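Local coordinates for glucose-binding protein (Thermus thermophilus HB27, PDB 2B3F) that binds galactose and glucose and probably delivers sugar to a binding-protein-dependent transport system, at residues A[124-128]-A[129-133]; A[246-250]-A[251-255]. All coordinates share one frame; numbering follows the deposited sequence.

Contact 1: residues A[124-128]-A[129-133]; sequences MWYLP and AKLKG. Unlike the reference sequence in segment 129-133: Gly133 (reference Glu).
Tyr126 and Leu131 are brought together by their first torsions: Tyr126 CG sits between its own backbone N and carbonyl carbon (chi1 60°), while Leu131 CG lies beside its backbone N, anti to the carbonyl carbon. Leu131 CD1 thereby comes to 3.5 Å from Tyr126 CD1, approaching the ring obliquely, and the two side chains cross at about a right angle. A second pair, Leu127 with Lys130, lies side by side and points the same way. The first torsion of Lys130 (chi1 -77°) lays its CG 3.6 Å from Leu127 CD2, and a bend at chi2 goes with NZ coming back to 3.7 Å from Leu127 CD2; the aliphatic part of a lysine suits such a place. This is a strand-to-helix turn: strand 123-126, an inner strand of a four-stranded mixed sheet, runs straight into helix 128-133, with Leu127 at the N-cap position. Leucine has no side-chain oxygen to cap with, but its carbonyl starts the helical bonding, accepting Leu131 N at 3.0 Å. Pro128 fits the first turn because it needs no N-H there and its ring favours a helical phi; its O receives Lys132 N at 3.1 Å. Lys132 CG passes 3.4 Å from that same Pro128 O. Tyr126 and Leu131 both rest on Phe238 of strand 238-240, and Tyr126 also touches Pro138 in a loop.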
loop_
_atom_site.group_PDB
_atom_site.type_symbol
_atom_site.label_atom_id
_atom_site.label_comp_id
_atom_site.label_asym_id
_atom_site.label_seq_id
_atom_site.Cartn_x
_atom_site.Cartn_y
_atom_site.Cartn_z
ATOM N N MET A 124 0.027 11.918 4.981
ATOM C CA MET A 124 -0.689 13.081 4.496
ATOM C C MET A 124 0.317 13.981 3.789
ATOM O O MET A 124 1.353 14.363 4.379
ATOM C CB MET A 124 -1.348 13.846 5.664
ATOM C CG MET A 124 -2.101 15.119 5.235
ATOM S SD MET A 124 -2.853 15.970 6.650
ATOM C CE MET A 124 -1.428 16.422 7.640
ATOM N N TRP A 125 0.017 14.307 2.533
ATOM C CA TRP A 125 0.863 15.122 1.663
ATOM C C TRP A 125 0.272 16.523 1.514
ATOM O O TRP A 125 -0.935 16.678 1.430
ATOM C CB TRP A 125 0.991 14.486 0.278
ATOM C CG TRP A 125 1.331 13.039 0.379
ATOM C CD1 TRP A 125 0.462 11.992 0.359
ATOM C CD2 TRP A 125 2.635 12.472 0.561
ATOM N NE1 TRP A 125 1.135 10.809 0.521
ATOM C CE2 TRP A 125 2.471 11.069 0.640
ATOM C CE3 TRP A 125 3.930 13.014 0.669
ATOM C CZ2 TRP A 125 3.538 10.204 0.834
ATOM C CZ3 TRP A 125 4.979 12.156 0.854
ATOM C CH2 TRP A 125 4.785 10.764 0.931
ATOM N N TYR A 126 1.143 17.522 1.482
ATOM C CA TYR A 126 0.733 18.907 1.330
ATOM C C TYR A 126 1.920 19.695 0.793
ATOM O O TYR A 126 3.035 19.174 0.711
ATOM C CB TYR A 126 0.270 19.471 2.677
ATOM C CG TYR A 126 1.328 19.448 3.772
ATOM C CD1 TYR A 126 2.204 20.515 3.941
ATOM C CD2 TYR A 126 1.459 18.353 4.632
ATOM C CE1 TYR A 126 3.178 20.501 4.937
ATOM C CE2 TYR A 126 2.421 18.334 5.627
ATOM C CZ TYR A 126 3.279 19.409 5.774
ATOM O OH TYR A 126 4.237 19.382 6.768
ATOM N N LEU A 127 1.671 20.955 0.440
ATOM C CA LEU A 127 2.698 21.834 -0.110
ATOM C C LEU A 127 2.932 22.914 0.924
ATOM O O LEU A 127 2.020 23.703 1.186
ATOM C CB LEU A 127 2.198 22.481 -1.399
ATOM C CG LEU A 127 2.616 21.884 -2.744
ATOM C CD1 LEU A 127 2.491 20.365 -2.768
ATOM C CD2 LEU A 127 1.840 22.536 -3.875
ATOM N N PRO A 128 4.119 22.938 1.557
ATOM C CA PRO A 128 4.350 23.991 2.554
ATOM C C PRO A 128 4.125 25.442 2.064
ATOM O O PRO A 128 3.579 26.240 2.819
ATOM C CB PRO A 128 5.806 23.770 2.977
ATOM C CG PRO A 128 6.091 22.370 2.684
ATOM C CD PRO A 128 5.256 22.013 1.469
ATOM N N ALA A 129 4.483 25.773 0.822
ATOM C CA ALA A 129 4.276 27.151 0.305
ATOM C C ALA A 129 2.809 27.487 0.048
ATOM O O ALA A 129 2.404 28.649 0.186
ATOM C CB ALA A 129 5.076 27.383 -0.985
ATOM N N LYS A 130 2.018 26.496 -0.371
ATOM C CA LYS A 130 0.581 26.711 -0.586
ATOM C C LYS A 130 -0.116 26.885 0.752
ATOM O O LYS A 130 -1.010 27.730 0.891
ATOM C CB LYS A 130 -0.065 25.570 -1.369
ATOM C CG LYS A 130 0.222 25.602 -2.869
ATOM C CD LYS A 130 -0.760 26.496 -3.644
ATOM C CE LYS A 130 -0.358 26.641 -5.134
ATOM N NZ LYS A 130 0.269 25.395 -5.687
ATOM N N LEU A 131 0.292 26.104 1.741
ATOM C CA LEU A 131 -0.315 26.211 3.062
ATOM C C LEU A 131 -0.053 27.596 3.635
ATOM O O LEU A 131 -0.926 28.175 4.279
ATOM C CB LEU A 131 0.195 25.129 4.020
ATOM C CG LEU A 131 -0.263 23.666 3.822
ATOM C CD1 LEU A 131 -0.123 22.892 5.125
ATOM C CD2 LEU A 131 -1.706 23.551 3.311
ATOM N N LYS A 132 1.153 28.115 3.403
ATOM C CA LYS A 132 1.503 29.477 3.854
ATOM C C LYS A 132 0.668 30.546 3.140
ATOM O O LYS A 132 0.189 31.502 3.758
ATOM C CB LYS A 132 3.001 29.736 3.653
ATOM C CG LYS A 132 3.892 29.055 4.696
ATOM C CD LYS A 132 5.356 29.405 4.477
ATOM C CE LYS A 132 6.187 29.028 5.689
ATOM N NZ LYS A 132 6.145 27.562 5.958
ATOM N N GLY A 133 0.493 30.368 1.831
ATOM C CA GLY A 133 -0.384 31.222 1.027
ATOM C C GLY A 133 -1.814 31.296 1.544
ATOM O O GLY A 133 -2.471 32.351 1.423
#

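Contact 2: residues A[246-250]-A[251-255]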
loop_
_atom_site.group_PDB
_atom_site.type_symbol
_atom_site.label_atom_id
_atom_site.label_comp_id
_atom_site.label_asym_id
_atom_site.label_seq_id
_atom_site.Cartn_x
_atom_site.Cartn_y
_atom_site.Cartn_z
ATOM N N ALA A 246 5.275 9.909 -2.920
ATOM C CA ALA A 246 6.577 10.563 -2.890
ATOM C C ALA A 246 7.393 10.185 -4.130
ATOM O O ALA A 246 8.010 11.056 -4.748
ATOM C CB ALA A 246 7.336 10.236 -1.596
ATOM N N GLY A 247 7.377 8.911 -4.523
ATOM C CA GLY A 247 8.050 8.467 -5.738
ATOM C C GLY A 247 7.522 9.191 -6.956
ATOM O O GLY A 247 8.281 9.638 -7.795
ATOM N N TYR A 248 6.200 9.322 -7.048
ATOM C CA TYR A 248 5.597 10.040 -8.191
ATOM C C TYR A 248 6.078 11.486 -8.244
ATOM O O TYR A 248 6.562 11.957 -9.272
ATOM C CB TYR A 248 4.081 9.971 -8.078
ATOM C CG TYR A 248 3.318 10.798 -9.075
ATOM C CD1 TYR A 248 3.382 10.532 -10.430
ATOM C CD2 TYR A 248 2.499 11.829 -8.641
ATOM C CE1 TYR A 248 2.643 11.323 -11.362
ATOM C CE2 TYR A 248 1.773 12.601 -9.561
ATOM C CZ TYR A 248 1.843 12.332 -10.888
ATOM O OH TYR A 248 1.115 13.114 -11.788
ATOM N N MET A 249 5.963 12.171 -7.122
ATOM C CA MET A 249 6.318 13.581 -7.070
ATOM C C MET A 249 7.815 13.850 -7.354
ATOM O O MET A 249 8.161 14.904 -7.895
ATOM C CB MET A 249 5.875 14.175 -5.726
ATOM C CG MET A 249 4.369 14.370 -5.637
ATOM S SD MET A 249 3.808 15.303 -4.221
ATOM C CE MET A 249 3.882 14.028 -2.958
ATOM N N THR A 250 8.699 12.925 -6.976
ATOM C CA THR A 250 10.133 13.119 -7.203
ATOM C C THR A 250 10.568 12.524 -8.516
ATOM O O THR A 250 11.123 13.230 -9.343
ATOM C CB THR A 250 11.006 12.529 -6.057
ATOM O OG1 THR A 250 10.711 11.130 -5.897
ATOM C CG2 THR A 250 10.760 13.253 -4.750
ATOM N N THR A 251 10.314 11.238 -8.733
ATOM C CA THR A 251 10.769 10.572 -9.949
ATOM C C THR A 251 10.096 11.107 -11.211
ATOM O O THR A 251 10.754 11.314 -12.227
ATOM C CB THR A 251 10.593 9.034 -9.820
ATOM O OG1 THR A 251 11.402 8.577 -8.725
ATOM C CG2 THR A 251 10.995 8.276 -11.073
ATOM N N THR A 252 8.788 11.304 -11.150
ATOM C CA THR A 252 8.039 11.712 -12.340
ATOM C C THR A 252 7.955 13.249 -12.441
ATOM O O THR A 252 8.256 13.817 -13.487
ATOM C CB THR A 252 6.634 11.031 -12.369
ATOM O OG1 THR A 252 6.790 9.613 -12.561
ATOM C CG2 THR A 252 5.777 11.574 -13.518
ATOM N N LEU A 253 7.553 13.910 -11.367
ATOM C CA LEU A 253 7.335 15.364 -11.409
ATOM C C LEU A 253 8.563 16.203 -11.060
ATOM O O LEU A 253 8.527 17.423 -11.242
ATOM C CB LEU A 253 6.180 15.775 -10.502
ATOM C CG LEU A 253 4.806 15.163 -10.799
ATOM C CD1 LEU A 253 3.783 15.755 -9.861
ATOM C CD2 LEU A 253 4.378 15.339 -12.237
ATOM N N LYS A 254 9.617 15.573 -10.541
ATOM C CA LYS A 254 10.891 16.252 -10.242
ATOM C C LYS A 254 10.768 17.356 -9.178
ATOM O O LYS A 254 11.535 18.326 -9.177
ATOM C CB LYS A 254 11.518 16.807 -11.523
ATOM C CG LYS A 254 11.655 15.825 -12.652
ATOM C CD LYS A 254 12.322 14.546 -12.233
ATOM C CE LYS A 254 12.668 13.653 -13.399
ATOM N NZ LYS A 254 11.606 13.602 -14.416
ATOM N N LEU A 255 9.819 17.192 -8.255
ATOM C CA LEU A 255 9.668 18.069 -7.107
ATOM C C LEU A 255 10.678 17.720 -6.016
ATOM O O LEU A 255 11.027 16.557 -5.839
ATOM C CB LEU A 255 8.266 17.962 -6.528
ATOM C CG LEU A 255 7.099 18.231 -7.475
ATOM C CD1 LEU A 255 5.796 18.206 -6.690
ATOM C CD2 LEU A 255 7.272 19.560 -8.163
#
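Leu253 lies over one face of the Tyr248 ring, its CG 4.1 Å above the ring plane and offset toward the rim, and its CD1 3.8 Å from Tyr248 CE2. Thr252 meets the same ring obliquely, its CG2 3.8 Å from Tyr248 CE1. These contacts lie where helix 244-252 gives way to loop, with a wider pi-type turn at 248-250. Tyr248 CG stands opposite the backbone N (chi1 173°), which turns the ring toward the residues one turn further on. The wide turn lets one carbonyl serve two donors: Tyr248 O takes Leu253 N at 3.0 Å, nearly along the carbonyl axis, and Thr252 N at 3.0 Å from well outside the carbonyl plane. Lys254 is the first residue to leave helical phi/psi, with a positive phi (63°), and beyond it Leu255 N bonds Met249 O at 2.8 Å and Leu255 CD1 packs 4.1 Å from Met249 CB. Further out, Tyr248 OH is hydrogen-bonded to Asp229 OD1 and its side chain touches Gln225 and Val228 of helix 224-233; tyrosine suits the place because its ring packs on apolar neighbours while its hydroxyl reaches Asp229. Replacing Tyr248 by an alanine would probably leave Asp229 without this hydroxyl partner and open a gap beneath Leu253 and beside Thr252. The Tyr248 side chain is about 9 Å from the bound galactose, consistent with a place behind the residues that line the pocket. Next to Lys312, which binds the sugar, Leu311 O receives a hydrogen bond from Thr251 OG1.

From the N terminus, contact 1 comes first and turns strand 123-126 into helix 128-133; it is complete before contact 2, at the end of helix 244-252, begins. Each is local, within ten consecutive residues, and closes no long loop; they follow in series, neither enclosing nor crossing the other. Between them the chain returns through strand 238-240, which pairs antiparallel with 123-126, and Trp125 NE1 bonds Met241 O just before helix 244-252. The indole joins the two contacts directly: Trp125 CH2 lies 3.6 Å from Ala246 CB, and Trp125 CE3 3.8 Å from Met249 CE. Helix 244-252 links strands 238-240 and 262-265 and packs on Trp125 of the strand between them.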